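Local coordinates for protein gamma-glutamyl-gamma-aminobutyraldehyde dehydrogenase (Burkholderia cenocepacia, PDB 4LIH) that probably oxidises aldehydes such as gamma-glutamyl-gamma-aminobutyraldehyde to carboxylic acids with NAD(P)+ as a member of the aldehyde dehydrogenase family, at residues 50-54 and 339-343; 70-76 and 222-228; 135-139 and 183-188. All coordinates share one frame; numbering follows the deposited sequence.

Contact 1: 50-54 and 339-343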
loop_
_atom_site.group_PDB
_atom_site.type_symbol
_atom_site.label_atom_id
_atom_site.label_comp_id
_atom_site.label_asym_id
_atom_site.label_seq_id
_atom_site.Cartn_x
_atom_site.Cartn_y
_atom_site.Cartn_z
ATOM N N PRO A 50 -38.452 -23.178 10.980
ATOM C CA PRO A 50 -39.451 -22.161 10.696
ATOM C C PRO A 50 -40.436 -22.512 9.588
ATOM O O PRO A 50 -41.467 -21.863 9.457
ATOM C CB PRO A 50 -38.627 -20.948 10.241
ATOM C CG PRO A 50 -37.195 -21.255 10.504
ATOM C CD PRO A 50 -37.064 -22.708 10.792
ATOM N N ILE A 51 -40.123 -23.527 8.812
ATOM C CA ILE A 51 -40.914 -23.865 7.659
ATOM C C ILE A 51 -42.276 -24.322 8.143
ATOM O O ILE A 51 -43.311 -23.902 7.610
ATOM C CB ILE A 51 -40.254 -25.000 6.838
ATOM C CG1 ILE A 51 -38.909 -24.490 6.255
ATOM C CG2 ILE A 51 -41.192 -25.470 5.720
ATOM C CD1 ILE A 51 -38.013 -25.609 5.721
ATOM N N ASP A 52 -42.244 -25.177 9.162
ATOM C CA ASP A 52 -43.461 -25.849 9.617
ATOM C C ASP A 52 -43.458 -26.196 11.090
ATOM O O ASP A 52 -44.362 -26.892 11.561
ATOM C CB ASP A 52 -43.691 -27.100 8.751
ATOM C CG ASP A 52 -42.579 -28.130 8.873
ATOM O OD1 ASP A 52 -41.593 -27.908 9.631
ATOM O OD2 ASP A 52 -42.718 -29.182 8.195
ATOM N N GLY A 53 -42.475 -25.709 11.842
ATOM C CA GLY A 53 -42.360 -26.061 13.271
ATOM C C GLY A 53 -41.785 -27.440 13.626
ATOM O O GLY A 53 -41.721 -27.786 14.805
ATOM N N ARG A 54 -41.356 -28.217 12.630
ATOM C CA ARG A 54 -40.801 -29.551 12.891
ATOM C C ARG A 54 -39.536 -29.427 13.744
ATOM O O ARG A 54 -38.741 -28.509 13.549
ATOM C CB ARG A 54 -40.529 -30.323 11.570
ATOM C CG ARG A 54 -39.383 -29.810 10.683
ATOM C CD ARG A 54 -39.265 -30.524 9.325
ATOM N NE ARG A 54 -39.820 -29.758 8.212
ATOM C CZ ARG A 54 -39.504 -29.930 6.925
ATOM N NH1 ARG A 54 -38.596 -30.816 6.543
ATOM N NH2 ARG A 54 -40.081 -29.176 6.004
ATOM N N GLY A 339 -43.617 -18.726 0.385
ATOM C CA GLY A 339 -43.881 -20.115 0.013
ATOM C C GLY A 339 -42.913 -20.996 0.756
ATOM O O GLY A 339 -42.089 -20.497 1.548
ATOM N N ASN A 340 -43.012 -22.299 0.501
ATOM C CA ASN A 340 -42.126 -23.302 1.101
ATOM C C ASN A 340 -40.690 -23.039 0.649
ATOM O O ASN A 340 -40.387 -23.117 -0.548
ATOM C CB ASN A 340 -42.554 -24.728 0.697
ATOM C CG ASN A 340 -41.831 -25.821 1.489
ATOM O OD1 ASN A 340 -40.750 -25.619 2.028
ATOM N ND2 ASN A 340 -42.453 -27.006 1.567
ATOM N N PRO A 341 -39.782 -22.778 1.602
ATOM C CA PRO A 341 -38.428 -22.502 1.115
ATOM C C PRO A 341 -37.697 -23.722 0.540
ATOM O O PRO A 341 -36.695 -23.526 -0.123
ATOM C CB PRO A 341 -37.710 -21.950 2.339
ATOM C CG PRO A 341 -38.455 -22.450 3.490
ATOM C CD PRO A 341 -39.878 -22.616 3.066
ATOM N N LEU A 342 -38.232 -24.942 0.728
ATOM C CA LEU A 342 -37.698 -26.131 0.081
ATOM C C LEU A 342 -37.963 -26.177 -1.424
ATOM O O LEU A 342 -37.361 -27.007 -2.129
ATOM C CB LEU A 342 -38.226 -27.415 0.734
ATOM C CG LEU A 342 -37.686 -27.698 2.139
ATOM C CD1 LEU A 342 -38.391 -28.895 2.761
ATOM C CD2 LEU A 342 -36.176 -27.906 2.106
ATOM N N ASP A 343 -38.836 -25.269 -1.897
ATOM C CA ASP A 343 -39.196 -25.157 -3.303
ATOM C C ASP A 343 -38.262 -24.166 -3.998
ATOM O O ASP A 343 -38.220 -22.978 -3.628
ATOM C CB ASP A 343 -40.652 -24.674 -3.409
ATOM C CG ASP A 343 -41.169 -24.608 -4.851
ATOM O OD1 ASP A 343 -40.385 -24.426 -5.818
ATOM O OD2 ASP A 343 -42.400 -24.692 -4.975
#
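Ile51 lies against the ring of Pro341, its CG1 3.5 Å from Pro341 CG, a carbon pair tighter than ordinary van der Waals contact. The two side chains meet at a slant, and the isoleucine divides its branches among three neighbours. CG1, set beside the backbone N (chi1 -65°), takes the proline and carries CD1 on toward Leu342, where CD1 stands 4.2 Å from Leu342 CG with the two side chains at about a right angle. The other branch, CG2, reaches Asn340 OD1 at 3.7 Å, a plain carbon-oxygen contact with an oxygen already in use: Asn340 OD1 accepts from Leu342 N at 2.9 Å, from above the carbonyl plane. That bond makes an Asx turn, which overlaps the start of a type I beta turn from Asn340 to Asp343, so a compact loop before helix 354-370 presents Pro341 and Leu342 to the loop joining strands 44-48 and 55-60. A second Asx turn shapes the latter loop. Asp52 OD1 accepts from Arg54 N at 3.0 Å and, from the opposite face of the carboxylate plane, from Arg54 NE at 2.9 Å in a salt bridge; Asp52 OD1 lies almost exactly in the guanidinium plane. In the conformer described, one of two, the guanidinium turns an edge to Leu342, with Arg54 NH2 3.7 Å from Leu342 CD1. Leu115 of helix 106-117 packs on both Ile51 and Arg54.

Contact 2: 70-76 and 222-228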
loop_
_atom_site.group_PDB
_atom_site.type_symbol
_atom_site.label_atom_id
_atom_site.label_comp_id
_atom_site.label_asym_id
_atom_site.label_seq_id
_atom_site.Cartn_x
_atom_site.Cartn_y
_atom_site.Cartn_z
ATOM N N ALA A 70 -13.746 -25.108 25.389
ATOM C CA ALA A 70 -13.491 -24.579 24.043
ATOM C C ALA A 70 -12.404 -23.519 24.090
ATOM O O ALA A 70 -11.464 -23.571 23.335
ATOM C CB ALA A 70 -14.762 -24.002 23.448
ATOM N N VAL A 71 -12.515 -22.580 25.031
ATOM C CA VAL A 71 -11.540 -21.530 25.191
ATOM C C VAL A 71 -10.149 -22.043 25.580
ATOM O O VAL A 71 -9.141 -21.552 25.067
ATOM C CB VAL A 71 -12.035 -20.446 26.186
ATOM C CG1 VAL A 71 -10.902 -19.510 26.559
ATOM C CG2 VAL A 71 -13.211 -19.671 25.597
ATOM N N ALA A 72 -10.106 -23.039 26.454
ATOM C CA ALA A 72 -8.855 -23.667 26.886
ATOM C C ALA A 72 -8.141 -24.361 25.731
ATOM O O ALA A 72 -6.911 -24.214 25.577
ATOM C CB ALA A 72 -9.108 -24.656 28.022
ATOM N N ALA A 73 -8.914 -25.069 24.912
ATOM C CA ALA A 73 -8.365 -25.776 23.745
ATOM C C ALA A 73 -7.819 -24.783 22.700
ATOM O O ALA A 73 -6.801 -25.007 22.061
ATOM C CB ALA A 73 -9.429 -26.678 23.111
ATOM N N ALA A 74 -8.552 -23.698 22.523
ATOM C CA ALA A 74 -8.154 -22.614 21.632
ATOM C C ALA A 74 -6.859 -21.960 22.078
ATOM O O ALA A 74 -5.953 -21.650 21.262
ATOM C CB ALA A 74 -9.262 -21.602 21.597
ATOM N N ARG A 75 -6.809 -21.680 23.380
ATOM C CA ARG A 75 -5.655 -21.071 24.028
ATOM C C ARG A 75 -4.462 -22.011 23.876
ATOM O O ARG A 75 -3.346 -21.589 23.513
ATOM C CB ARG A 75 -5.946 -20.813 25.506
ATOM C CG ARG A 75 -4.734 -20.392 26.348
ATOM C CD ARG A 75 -3.938 -19.255 25.671
ATOM N NE ARG A 75 -4.802 -18.144 25.551
ATOM C CZ ARG A 75 -4.661 -17.075 24.774
ATOM N NH1 ARG A 75 -3.617 -16.867 23.979
ATOM N NH2 ARG A 75 -5.640 -16.208 24.806
ATOM N N ARG A 76 -4.702 -23.295 24.136
ATOM C CA ARG A 76 -3.612 -24.265 24.097
ATOM C C ARG A 76 -3.051 -24.344 22.692
ATOM O O ARG A 76 -1.826 -24.274 22.485
ATOM C CB ARG A 76 -4.107 -25.642 24.524
ATOM C CG ARG A 76 -3.011 -26.697 24.573
ATOM C CD ARG A 76 -3.608 -28.098 24.522
ATOM N NE ARG A 76 -4.198 -28.339 23.208
ATOM C CZ ARG A 76 -5.431 -28.796 22.981
ATOM N NH1 ARG A 76 -6.274 -29.063 23.985
ATOM N NH2 ARG A 76 -5.823 -28.980 21.721
ATOM N N ALA A 222 -6.906 -29.581 16.074
ATOM C CA ALA A 222 -7.786 -29.647 17.225
ATOM C C ALA A 222 -7.640 -28.367 18.027
ATOM O O ALA A 222 -6.513 -27.898 18.326
ATOM C CB ALA A 222 -7.448 -30.829 18.099
ATOM N N GLY A 223 -8.782 -27.783 18.342
ATOM C CA GLY A 223 -8.815 -26.593 19.158
ATOM C C GLY A 223 -8.759 -25.263 18.429
ATOM O O GLY A 223 -9.061 -24.231 19.022
ATOM N N VAL A 224 -8.396 -25.280 17.154
ATOM C CA VAL A 224 -8.225 -24.044 16.373
ATOM C C VAL A 224 -9.575 -23.481 15.882
ATOM O O VAL A 224 -9.741 -22.231 15.735
ATOM C CB VAL A 224 -7.222 -24.300 15.247
ATOM C CG1 VAL A 224 -7.238 -23.139 14.239
ATOM C CG2 VAL A 224 -5.825 -24.527 15.829
ATOM N N PHE A 225 -10.539 -24.402 15.685
ATOM C CA PHE A 225 -11.901 -24.036 15.312
ATOM C C PHE A 225 -12.897 -24.895 16.094
ATOM O O PHE A 225 -12.933 -26.100 15.923
ATOM C CB PHE A 225 -12.138 -24.090 13.797
ATOM C CG PHE A 225 -13.497 -23.541 13.368
ATOM C CD1 PHE A 225 -13.883 -22.225 13.626
ATOM C CD2 PHE A 225 -14.397 -24.369 12.722
ATOM C CE1 PHE A 225 -15.134 -21.767 13.210
ATOM C CE2 PHE A 225 -15.640 -23.942 12.351
ATOM C CZ PHE A 225 -16.019 -22.622 12.586
ATOM N N ASN A 226 -13.599 -24.249 17.023
ATOM C CA ASN A 226 -14.579 -24.868 17.926
ATOM C C ASN A 226 -15.932 -24.177 17.747
ATOM O O ASN A 226 -15.998 -22.952 17.548
ATOM C CB ASN A 226 -14.172 -24.661 19.372
ATOM C CG ASN A 226 -12.708 -24.949 19.626
ATOM O OD1 ASN A 226 -12.310 -26.101 19.808
ATOM N ND2 ASN A 226 -11.879 -23.905 19.550
ATOM N N VAL A 227 -17.013 -24.960 17.855
ATOM C CA VAL A 227 -18.374 -24.447 17.745
ATOM C C VAL A 227 -19.137 -24.874 19.014
ATOM O O VAL A 227 -19.137 -26.078 19.397
ATOM C CB VAL A 227 -19.074 -24.938 16.442
ATOM C CG1 VAL A 227 -20.562 -24.574 16.419
ATOM C CG2 VAL A 227 -18.361 -24.368 15.205
ATOM N N VAL A 228 -19.694 -23.880 19.698
ATOM C CA VAL A 228 -20.383 -24.029 20.974
ATOM C C VAL A 228 -21.828 -23.551 20.831
ATOM O O VAL A 228 -22.129 -22.372 21.056
ATOM C CB VAL A 228 -19.661 -23.224 22.078
ATOM C CG1 VAL A 228 -20.371 -23.297 23.415
ATOM C CG2 VAL A 228 -18.248 -23.722 22.204
#
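Ala70 sets its methyl against Val228, CB to CG2 3.7 Å, and the same CB lies 4.2 Å from Asn226 CB. The methyl contacts at this end are apolar. With Val228 CG1 anti to the backbone N, CG2 stands beside that N and is the methyl that meets Ala70. Helix 64-80 here runs antiparallel to strand 225-227, at 175° between the segment axes and 8.9 Å between them, as expected for a helix packed on a strand of an alpha/beta sheet; the strand pairs in parallel with 195-199. Small residues allow the close approach: Ala70 and Ala73 point toward the other segment, Ala74 flanks it, and at Gly223 the backbones come nearest, 4.7 Å between Gly223 CA and Ala73 CA. Gly223 has a positive phi (91°), and a CB there would run into Ala73 O. Its carbonyl oxygen meets Ala74 CA at 3.2 Å in a CA-H...O contact, with 141° at the hydrogen. The same oxygen accepts from Asn226 ND2 at 2.9 Å, the donor standing well above the carbonyl plane. Asn226 ND2 also bonds Val196 O, and Asn226 OD1 accepts from Asp33 N, which together fix the rotation of the amide. Past Gly223, Arg76 brings NH2 to 3.6 Å from Ala222 O, which lies at the edge of the guanidinium; its strong partner is Asp33, through a salt bridge. The chemistry is therefore split: van der Waals contact and one CA-H...O contact join helix to strand directly, whereas the buried amide is satisfied within 222-228 and by neighbours, leaving methyl groups and backbone to set the helix's distance.

Contact 3: 135-139 and 183-188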
loop_
_atom_site.group_PDB
_atom_site.type_symbol
_atom_site.label_atom_id
_atom_site.label_comp_id
_atom_site.label_asym_id
_atom_site.label_seq_id
_atom_site.Cartn_x
_atom_site.Cartn_y
_atom_site.Cartn_z
ATOM N N CYS A 135 -15.523 -16.589 0.855
ATOM C CA CYS A 135 -14.878 -15.818 1.901
ATOM C C CYS A 135 -13.633 -16.530 2.458
ATOM O O CYS A 135 -12.551 -15.935 2.565
ATOM C CB CYS A 135 -15.870 -15.450 2.988
ATOM S SG CYS A 135 -15.161 -14.510 4.347
ATOM N N VAL A 136 -13.757 -17.811 2.754
ATOM C CA VAL A 136 -12.633 -18.581 3.233
ATOM C C VAL A 136 -11.500 -18.612 2.171
ATOM O O VAL A 136 -10.323 -18.418 2.485
ATOM C CB VAL A 136 -13.073 -19.989 3.609
ATOM C CG1 VAL A 136 -11.850 -20.860 3.904
ATOM C CG2 VAL A 136 -14.003 -19.916 4.821
ATOM N N GLU A 137 -11.850 -18.867 0.927
ATOM C CA GLU A 137 -10.862 -18.930 -0.129
ATOM C C GLU A 137 -10.095 -17.640 -0.331
ATOM O O GLU A 137 -8.863 -17.646 -0.600
ATOM C CB GLU A 137 -11.525 -19.323 -1.473
ATOM C CG GLU A 137 -12.054 -20.761 -1.538
ATOM C CD GLU A 137 -13.153 -20.986 -2.571
ATOM O OE1 GLU A 137 -13.712 -20.064 -3.203
ATOM O OE2 GLU A 137 -13.508 -22.145 -2.744
ATOM N N TRP A 138 -10.817 -16.523 -0.258
ATOM C CA TRP A 138 -10.221 -15.203 -0.550
ATOM C C TRP A 138 -9.233 -14.859 0.559
ATOM O O TRP A 138 -8.100 -14.480 0.299
ATOM C CB TRP A 138 -11.319 -14.159 -0.655
ATOM C CG TRP A 138 -10.941 -12.845 -1.255
ATOM C CD1 TRP A 138 -11.044 -12.485 -2.564
ATOM C CD2 TRP A 138 -10.443 -11.707 -0.565
ATOM N NE1 TRP A 138 -10.601 -11.185 -2.748
ATOM C CE2 TRP A 138 -10.264 -10.667 -1.531
ATOM C CE3 TRP A 138 -10.099 -11.462 0.762
ATOM C CZ2 TRP A 138 -9.749 -9.405 -1.202
ATOM C CZ3 TRP A 138 -9.621 -10.169 1.107
ATOM C CH2 TRP A 138 -9.457 -9.162 0.099
ATOM N N PHE A 139 -9.616 -15.080 1.813
ATOM C CA PHE A 139 -8.654 -14.784 2.871
ATOM C C PHE A 139 -7.461 -15.745 2.842
ATOM O O PHE A 139 -6.346 -15.333 3.121
ATOM C CB PHE A 139 -9.313 -14.662 4.249
ATOM C CG PHE A 139 -10.072 -13.358 4.420
ATOM C CD1 PHE A 139 -9.372 -12.143 4.607
ATOM C CD2 PHE A 139 -11.447 -13.321 4.242
ATOM C CE1 PHE A 139 -10.057 -10.926 4.754
ATOM C CE2 PHE A 139 -12.119 -12.118 4.353
ATOM C CZ PHE A 139 -11.436 -10.938 4.606
ATOM N N ALA A 183 -18.705 -17.380 8.514
ATOM C CA ALA A 183 -17.512 -17.390 7.672
ATOM C C ALA A 183 -16.864 -15.992 7.551
ATOM O O ALA A 183 -15.658 -15.876 7.460
ATOM C CB ALA A 183 -17.879 -17.896 6.309
ATOM N N TRP A 184 -17.670 -14.927 7.533
ATOM C CA TRP A 184 -17.108 -13.542 7.518
ATOM C C TRP A 184 -16.236 -13.265 8.757
ATOM O O TRP A 184 -15.292 -12.473 8.698
ATOM C CB TRP A 184 -18.233 -12.486 7.464
ATOM C CG TRP A 184 -18.784 -12.279 6.108
ATOM C CD1 TRP A 184 -18.640 -13.111 5.033
ATOM C CD2 TRP A 184 -19.575 -11.176 5.653
ATOM N NE1 TRP A 184 -19.314 -12.604 3.946
ATOM C CE2 TRP A 184 -19.879 -11.409 4.294
ATOM C CE3 TRP A 184 -20.082 -10.024 6.272
ATOM C CZ2 TRP A 184 -20.662 -10.525 3.521
ATOM C CZ3 TRP A 184 -20.834 -9.114 5.490
ATOM C CH2 TRP A 184 -21.124 -9.395 4.138
ATOM N N LYS A 185 -16.585 -13.895 9.875
ATOM C CA LYS A 185 -15.719 -13.899 11.061
ATOM C C LYS A 185 -14.575 -14.904 10.956
ATOM O O LYS A 185 -13.413 -14.529 11.066
ATOM C CB LYS A 185 -16.485 -14.168 12.358
ATOM C CG LYS A 185 -17.743 -13.339 12.613
ATOM C CD LYS A 185 -17.590 -11.858 12.421
ATOM C CE LYS A 185 -18.901 -11.190 12.775
ATOM N NZ LYS A 185 -18.916 -9.759 12.384
ATOM N N PHE A 186 -14.867 -16.184 10.754
ATOM C CA PHE A 186 -13.798 -17.187 10.883
ATOM C C PHE A 186 -12.819 -17.241 9.698
ATOM O O PHE A 186 -11.702 -17.728 9.845
ATOM C CB PHE A 186 -14.354 -18.584 11.248
ATOM C CG PHE A 186 -15.217 -19.247 10.198
ATOM C CD1 PHE A 186 -14.707 -19.611 8.952
ATOM C CD2 PHE A 186 -16.518 -19.636 10.501
ATOM C CE1 PHE A 186 -15.506 -20.256 8.035
ATOM C CE2 PHE A 186 -17.312 -20.289 9.583
ATOM C CZ PHE A 186 -16.808 -20.617 8.351
ATOM N N GLY A 187 -13.273 -16.843 8.532
ATOM C CA GLY A 187 -12.403 -16.743 7.334
ATOM C C GLY A 187 -11.190 -15.879 7.582
ATOM O O GLY A 187 -10.049 -16.362 7.588
ATOM N N PRO A 188 -11.417 -14.602 7.889
ATOM C CA PRO A 188 -10.214 -13.795 8.209
ATOM C C PRO A 188 -9.515 -14.158 9.534
ATOM O O PRO A 188 -8.282 -14.111 9.628
ATOM C CB PRO A 188 -10.773 -12.383 8.289
ATOM C CG PRO A 188 -12.256 -12.520 8.485
ATOM C CD PRO A 188 -12.630 -13.773 7.729
HETATM O O HOH W 1 -9.855 -18.510 5.553
#
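Two helices of the aldehyde dehydrogenase fold, 121-142 and 178-191, pack almost side by side here, the short segments crossing at -25° with axes 8.4 Å apart. Gly187 is consistent with this proximity: Gly187 CA lies 4.5 Å from Val136 CA, and a CB on the glycine would point into the interface, tight against Cys135 SG, and would clash with Ala183 O in its own helix. Phe139 and Pro188 overlap broadly. Pro188 CB sits 3.8 Å from the centroid of the Phe139 ring and only 7° from its normal, a CH-pi contact over the face, while CD of the same pyrrolidine lies above the CD2 side of the ring. Trp138 CE3 covers the opposite face, so the phenyl is held flat between two neighbours, with Cys135 SG at its edge. That sulfur, anti to its own backbone N (chi1 179°), is carried across to the other helix, where it approaches Trp184 obliquely, near CD1, in a sulfur-aromatic contact. The indole also lies near the predicted active site: its side chain is about 6 Å from that of Glu274 and about 4 Å from a bound MES molecule, probably from the crystallisation liquor, while Phe473 meets it edge-to-face. At the other flank Val136 CG2 touches the rim of the Phe186 ring, 3.6 Å from Phe186 CE1, and Trp98 stacks on that ring. Trp138 links the first helix to a second subunit, where its NE1 donates to Asp144 O of that chain. A water donates to Val136 O at 3.1 Å and to Gly187 O at 3.0 Å, bridging the two backbones.

Overall arrangement
All three contacts belong to the aldehyde dehydrogenase fold, and along the chain they enclose one another: 50-54 precedes 70-76 and 135-139, whose partners then follow in reverse order, 183-188, 222-228 and 339-343. Contacts 2 and 3 are neighbours, with centres 18 Å apart, and meet where Phe225 CZ lies 3.7 Å from Phe186 CD2; Trp98 of helix 88-104 adjoins both rings. Contact 2 sets helix 64-80 against the sheet containing strands 195-199 and 225-227, and contact 3 pairs helices 121-142 and 178-191, the latter meeting that sheet through Phe186 and Phe225. Contact 1 stands apart, its centre 34 Å from that of contact 2, tying together loops remote in sequence.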